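Local coordinates for protein 6-pyruvoyl tetrahydrobiopterin synthase (Plasmodium vivax, PDB 3LX3) that belongs to the 6-pyruvoyl tetrahydropterin synthase family, binds zinc and 2-amino-1,5-dihydropteridine-4,6-dione, and assembles from six copies of its chain, at residues Y67-V81 / L145-V159. Numbering follows the deposited sequence. Where two conformers were deposited one is given.
Sequences YVIDFSILKEKVRKV and LIEEIDLPFLKTRSV. With XTN (2-amino-1,5-dihydropteridine-4,6-dione), chain C.
Arg157 reaches the loop ahead of helix 71-85 and grips two successive carbonyls with one edge of its guanidinium. NE donates to Val68 O at 2.9 Å, with an N-H...O angle of 157° and the oxygen in the guanidinium plane, while NH2 adds weak bonds to it and to Tyr67 O. Bends at chi2 and chi3 turn the guanidinium edge-on to the two carbonyls. Ile69 CD1 touches both Phe153 CE2 (3.7 Å) and Leu154 CD2 (4.0 Å), and the Ile73 and Phe153 side chains run toward each other, CD1 to CZ 3.9 Å. In this T-fold the two helical segments lie side by side on one face of the antiparallel sheet, helices 71-81 and 145-149 being 126° apart in direction, and Leu58 and Met162 receive their inner side chains. Ile149 CG1 packs 3.6 Å from Lys77 CB, and Leu145 CD2 lies between Val78 and Val81 CG2. At the solvent-facing end, Lys80 NZ forms a salt bridge with Glu148 OE1 (3.0 Å) on its syn side, and a water joins Lys77 NZ to Glu148 O and OE1. The gripped loop borders a ligand pocket: Ile69 O accepts from N2 of 2-amino-1,5-dihydropteridine-4,6-dione at 2.8 Å, and the rings of Tyr67 and Phe71 lie on either side of the ligand, that of Phe71 offset. Asp65 salt-bridges Arg157 NH2 and accepts from Tyr67 N; Glu135 of the second subunit accepts from Val68 N.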
# COMPACT_ATOMS: atom_id res chain seq x y z
N TYR A 67 -25.61 -0.22 12.43
CA TYR A 67 -24.36 -0.92 12.58
C TYR A 67 -24.54 -2.38 12.93
O TYR A 67 -25.52 -2.72 13.61
CB TYR A 67 -23.55 -0.35 13.75
CG TYR A 67 -23.13 1.12 13.70
CD1 TYR A 67 -23.09 1.86 12.53
CD2 TYR A 67 -22.81 1.76 14.89
CE1 TYR A 67 -22.68 3.18 12.54
CE2 TYR A 67 -22.39 3.08 14.90
CZ TYR A 67 -22.32 3.77 13.74
OH TYR A 67 -21.89 5.07 13.79
N VAL A 68 -23.60 -3.24 12.52
CA VAL A 68 -23.50 -4.55 13.17
C VAL A 68 -23.08 -4.30 14.62
O VAL A 68 -23.77 -4.70 15.58
CB VAL A 68 -22.57 -5.53 12.48
CG1 VAL A 68 -22.54 -6.85 13.31
CG2 VAL A 68 -23.09 -5.81 11.05
N ILE A 69 -21.96 -3.61 14.76
CA ILE A 69 -21.37 -3.20 16.05
C ILE A 69 -20.48 -2.00 15.68
O ILE A 69 -19.91 -1.93 14.57
CB ILE A 69 -20.65 -4.37 16.74
CG1 ILE A 69 -20.02 -3.94 18.06
CG2 ILE A 69 -19.60 -4.96 15.82
CD1 ILE A 69 -19.49 -5.14 18.85
N ASP A 70 -20.42 -1.00 16.54
CA ASP A 70 -19.68 0.22 16.30
C ASP A 70 -18.19 -0.07 16.06
O ASP A 70 -17.49 -0.61 16.93
CB ASP A 70 -19.86 1.13 17.52
CG ASP A 70 -19.32 2.53 17.31
OD1 ASP A 70 -18.56 2.81 16.38
OD2 ASP A 70 -19.68 3.38 18.15
N PHE A 71 -17.68 0.32 14.89
CA PHE A 71 -16.24 0.22 14.60
C PHE A 71 -15.37 0.80 15.72
O PHE A 71 -14.26 0.31 15.98
CB PHE A 71 -15.85 0.96 13.32
CG PHE A 71 -16.23 0.29 12.00
CD1 PHE A 71 -15.82 -0.99 11.66
CD2 PHE A 71 -16.92 1.03 11.05
CE1 PHE A 71 -16.15 -1.53 10.41
CE2 PHE A 71 -17.23 0.46 9.80
CZ PHE A 71 -16.84 -0.81 9.51
N SER A 72 -15.82 1.90 16.36
CA SER A 72 -14.95 2.55 17.36
C SER A 72 -14.66 1.65 18.57
O SER A 72 -13.58 1.69 19.14
CB SER A 72 -15.60 3.85 17.84
OG SER A 72 -15.81 4.74 16.75
N ILE A 73 -15.64 0.82 18.95
CA ILE A 73 -15.46 -0.14 20.04
C ILE A 73 -14.45 -1.19 19.61
O ILE A 73 -13.54 -1.54 20.38
CB ILE A 73 -16.82 -0.85 20.39
CG1 ILE A 73 -17.84 0.19 20.86
CG2 ILE A 73 -16.61 -1.92 21.46
CD1 ILE A 73 -19.27 -0.39 21.02
N LEU A 74 -14.58 -1.69 18.39
CA LEU A 74 -13.65 -2.69 17.86
C LEU A 74 -12.23 -2.15 17.86
O LEU A 74 -11.30 -2.82 18.31
CB LEU A 74 -14.01 -3.13 16.43
CG LEU A 74 -15.44 -3.64 16.28
CD1 LEU A 74 -15.65 -4.19 14.86
CD2 LEU A 74 -15.81 -4.70 17.36
N LYS A 75 -12.06 -0.92 17.38
CA LYS A 75 -10.75 -0.34 17.30
C LYS A 75 -10.14 -0.15 18.68
O LYS A 75 -8.95 -0.41 18.88
CB LYS A 75 -10.80 0.97 16.55
CG LYS A 75 -11.06 0.83 15.04
CD LYS A 75 -11.00 2.18 14.35
CE LYS A 75 -10.72 2.06 12.85
NZ LYS A 75 -10.81 3.40 12.13
N GLU A 76 -10.96 0.33 19.62
CA GLU A 76 -10.49 0.59 20.99
C GLU A 76 -9.95 -0.68 21.61
O GLU A 76 -8.86 -0.69 22.17
CB GLU A 76 -11.62 1.16 21.84
CG GLU A 76 -11.26 1.39 23.29
CD GLU A 76 -12.45 1.88 24.10
OE1 GLU A 76 -13.19 2.74 23.58
OE2 GLU A 76 -12.63 1.39 25.23
N LYS A 77 -10.72 -1.77 21.45
CA LYS A 77 -10.35 -3.04 22.06
C LYS A 77 -9.17 -3.71 21.37
O LYS A 77 -8.28 -4.25 22.06
CB LYS A 77 -11.53 -3.99 22.15
CG LYS A 77 -12.68 -3.43 22.99
CD LYS A 77 -12.27 -2.99 24.39
CE LYS A 77 -13.47 -2.45 25.16
NZ LYS A 77 -12.99 -1.85 26.42
N VAL A 78 -9.08 -3.65 20.03
CA VAL A 78 -7.87 -4.15 19.33
C VAL A 78 -6.62 -3.37 19.77
O VAL A 78 -5.59 -3.95 20.06
CB VAL A 78 -8.01 -4.13 17.78
CG1 VAL A 78 -6.68 -4.53 17.10
CG2 VAL A 78 -9.19 -5.06 17.33
N ARG A 79 -6.72 -2.04 19.84
CA ARG A 79 -5.57 -1.24 20.28
C ARG A 79 -5.15 -1.63 21.70
O ARG A 79 -3.97 -1.74 21.99
CB ARG A 79 -5.86 0.26 20.23
CG ARG A 79 -6.02 0.85 18.83
CD ARG A 79 -6.28 2.38 18.84
NE ARG A 79 -6.84 2.89 20.11
CZ ARG A 79 -8.06 3.39 20.32
NH1 ARG A 79 -9.00 3.48 19.34
NH2 ARG A 79 -8.37 3.80 21.55
N LYS A 80 -6.12 -1.83 22.59
CA LYS A 80 -5.83 -2.21 23.98
C LYS A 80 -5.03 -3.53 24.05
O LYS A 80 -4.00 -3.61 24.76
CB LYS A 80 -7.13 -2.35 24.77
CG LYS A 80 -6.91 -2.71 26.23
CD LYS A 80 -8.21 -2.74 27.02
CE LYS A 80 -7.89 -2.91 28.50
NZ LYS A 80 -9.08 -3.32 29.30
N VAL A 81 -5.48 -4.55 23.32
CA VAL A 81 -4.80 -5.86 23.31
C VAL A 81 -3.42 -5.71 22.72
O VAL A 81 -2.44 -6.18 23.30
CB VAL A 81 -5.61 -6.93 22.56
CG1 VAL A 81 -4.83 -8.23 22.40
CG2 VAL A 81 -6.90 -7.18 23.31
N LEU A 145 -9.35 -10.82 22.63
CA LEU A 145 -10.28 -9.84 22.04
C LEU A 145 -11.73 -10.12 22.37
O LEU A 145 -12.52 -9.20 22.64
CB LEU A 145 -10.11 -9.74 20.52
CG LEU A 145 -8.99 -8.84 20.03
CD1 LEU A 145 -8.86 -8.94 18.49
CD2 LEU A 145 -9.30 -7.36 20.47
N ILE A 146 -12.10 -11.39 22.35
CA ILE A 146 -13.45 -11.74 22.69
C ILE A 146 -13.69 -11.38 24.16
O ILE A 146 -14.75 -10.85 24.49
CB ILE A 146 -13.72 -13.24 22.37
CG1 ILE A 146 -13.79 -13.43 20.86
CG2 ILE A 146 -14.99 -13.72 23.09
CD1 ILE A 146 -13.63 -14.86 20.43
N GLU A 147 -12.71 -11.62 25.02
CA GLU A 147 -12.84 -11.24 26.44
C GLU A 147 -12.97 -9.73 26.63
O GLU A 147 -13.79 -9.26 27.43
CB GLU A 147 -11.66 -11.76 27.28
CG GLU A 147 -11.63 -13.27 27.48
CD GLU A 147 -10.69 -13.71 28.62
OE1 GLU A 147 -10.54 -12.95 29.61
OE2 GLU A 147 -10.11 -14.82 28.52
N GLU A 148 -12.16 -8.97 25.90
CA GLU A 148 -12.13 -7.51 26.04
C GLU A 148 -13.36 -6.82 25.48
O GLU A 148 -13.84 -5.84 26.08
CB GLU A 148 -10.88 -6.92 25.39
CG GLU A 148 -9.59 -7.30 26.09
CD GLU A 148 -9.28 -6.45 27.31
OE1 GLU A 148 -10.09 -5.57 27.67
OE2 GLU A 148 -8.19 -6.67 27.89
N ILE A 149 -13.85 -7.27 24.33
CA ILE A 149 -15.10 -6.73 23.77
C ILE A 149 -16.31 -7.19 24.58
O ILE A 149 -17.28 -6.42 24.74
CB ILE A 149 -15.26 -7.05 22.27
CG1 ILE A 149 -14.07 -6.48 21.49
CG2 ILE A 149 -16.59 -6.45 21.71
CD1 ILE A 149 -13.91 -7.00 20.03
N ASP A 150 -16.20 -8.42 25.09
CA ASP A 150 -17.15 -9.10 25.99
C ASP A 150 -18.12 -9.97 25.19
O ASP A 150 -18.82 -9.47 24.31
CB ASP A 150 -17.94 -8.12 26.86
CG ASP A 150 -18.80 -8.83 27.88
OD1 ASP A 150 -18.25 -9.44 28.85
OD2 ASP A 150 -20.03 -8.79 27.71
N LEU A 151 -18.16 -11.26 25.49
CA LEU A 151 -18.93 -12.18 24.69
C LEU A 151 -20.43 -11.89 24.78
O LEU A 151 -21.10 -11.86 23.74
CB LEU A 151 -18.61 -13.64 25.06
CG LEU A 151 -19.42 -14.71 24.36
CD1 LEU A 151 -19.17 -14.70 22.86
CD2 LEU A 151 -19.07 -16.09 24.98
N PRO A 152 -20.97 -11.65 26.00
CA PRO A 152 -22.39 -11.29 26.02
C PRO A 152 -22.74 -10.04 25.24
O PRO A 152 -23.78 -9.98 24.61
CB PRO A 152 -22.69 -11.08 27.52
CG PRO A 152 -21.73 -11.93 28.21
CD PRO A 152 -20.48 -12.01 27.34
N PHE A 153 -21.86 -9.04 25.27
CA PHE A 153 -22.08 -7.83 24.47
C PHE A 153 -22.08 -8.16 22.99
O PHE A 153 -22.95 -7.68 22.24
CB PHE A 153 -21.05 -6.74 24.77
CG PHE A 153 -21.22 -5.51 23.91
CD1 PHE A 153 -22.39 -4.76 23.96
CD2 PHE A 153 -20.22 -5.12 23.03
CE1 PHE A 153 -22.55 -3.63 23.17
CE2 PHE A 153 -20.37 -4.02 22.24
CZ PHE A 153 -21.54 -3.27 22.30
N LEU A 154 -21.13 -8.99 22.55
CA LEU A 154 -21.10 -9.40 21.14
C LEU A 154 -22.43 -10.06 20.76
O LEU A 154 -23.00 -9.80 19.69
CB LEU A 154 -19.91 -10.32 20.84
CG LEU A 154 -18.53 -9.63 20.82
CD1 LEU A 154 -17.38 -10.60 21.03
CD2 LEU A 154 -18.34 -8.94 19.50
N LYS A 155 -22.93 -10.91 21.62
CA LYS A 155 -24.19 -11.57 21.33
C LYS A 155 -25.40 -10.62 21.31
O LYS A 155 -26.32 -10.81 20.50
CB LYS A 155 -24.38 -12.79 22.23
CG LYS A 155 -23.31 -13.85 21.92
CD LYS A 155 -23.58 -15.23 22.51
CE LYS A 155 -24.73 -15.94 21.80
NZ LYS A 155 -24.51 -16.29 20.37
N THR A 156 -25.40 -9.59 22.15
CA THR A 156 -26.46 -8.56 22.09
C THR A 156 -26.50 -7.87 20.72
O THR A 156 -27.55 -7.39 20.28
CB THR A 156 -26.37 -7.46 23.21
OG1 THR A 156 -25.27 -6.55 23.00
CG2 THR A 156 -26.33 -8.06 24.59
N ARG A 157 -25.33 -7.77 20.09
CA ARG A 157 -25.21 -7.13 18.76
C ARG A 157 -25.45 -8.08 17.58
O ARG A 157 -25.41 -7.68 16.44
CB ARG A 157 -23.84 -6.48 18.61
CG ARG A 157 -23.58 -5.33 19.60
CD ARG A 157 -24.57 -4.16 19.46
NE ARG A 157 -24.65 -3.65 18.10
CZ ARG A 157 -25.27 -2.51 17.76
NH1 ARG A 157 -25.84 -1.73 18.69
NH2 ARG A 157 -25.31 -2.14 16.51
N SER A 158 -25.70 -9.36 17.90
CA SER A 158 -25.95 -10.43 16.92
C SER A 158 -24.70 -11.02 16.29
O SER A 158 -24.78 -11.79 15.33
CB SER A 158 -26.96 -10.06 15.84
OG SER A 158 -26.42 -9.33 14.79
N VAL A 159 -23.52 -10.66 16.80
CA VAL A 159 -22.28 -11.15 16.23
C VAL A 159 -22.20 -12.65 16.45
O VAL A 159 -22.42 -13.13 17.55
CB VAL A 159 -21.07 -10.44 16.85
CG1 VAL A 159 -19.74 -11.05 16.33
CG2 VAL A 159 -21.10 -8.96 16.47
N1 XTN C . -19.47 1.65 12.97
C2 XTN C . -20.00 0.89 12.00
N2 XTN C . -20.27 -0.42 12.21
N3 XTN C . -20.34 1.45 10.74
C4 XTN C . -20.08 2.74 10.45
O4 XTN C . -20.37 3.17 9.31
N5 XTN C . -19.20 4.82 11.28
C6 XTN C . -18.66 5.55 12.29
O6 XTN C . -18.41 6.75 12.10
C7 XTN C . -18.41 4.95 13.56
N8 XTN C . -18.70 3.66 13.71
C4A XTN C . -19.49 3.50 11.47
C8A XTN C . -19.21 2.93 12.71
O HOH W 1 -12.33 -4.16 27.69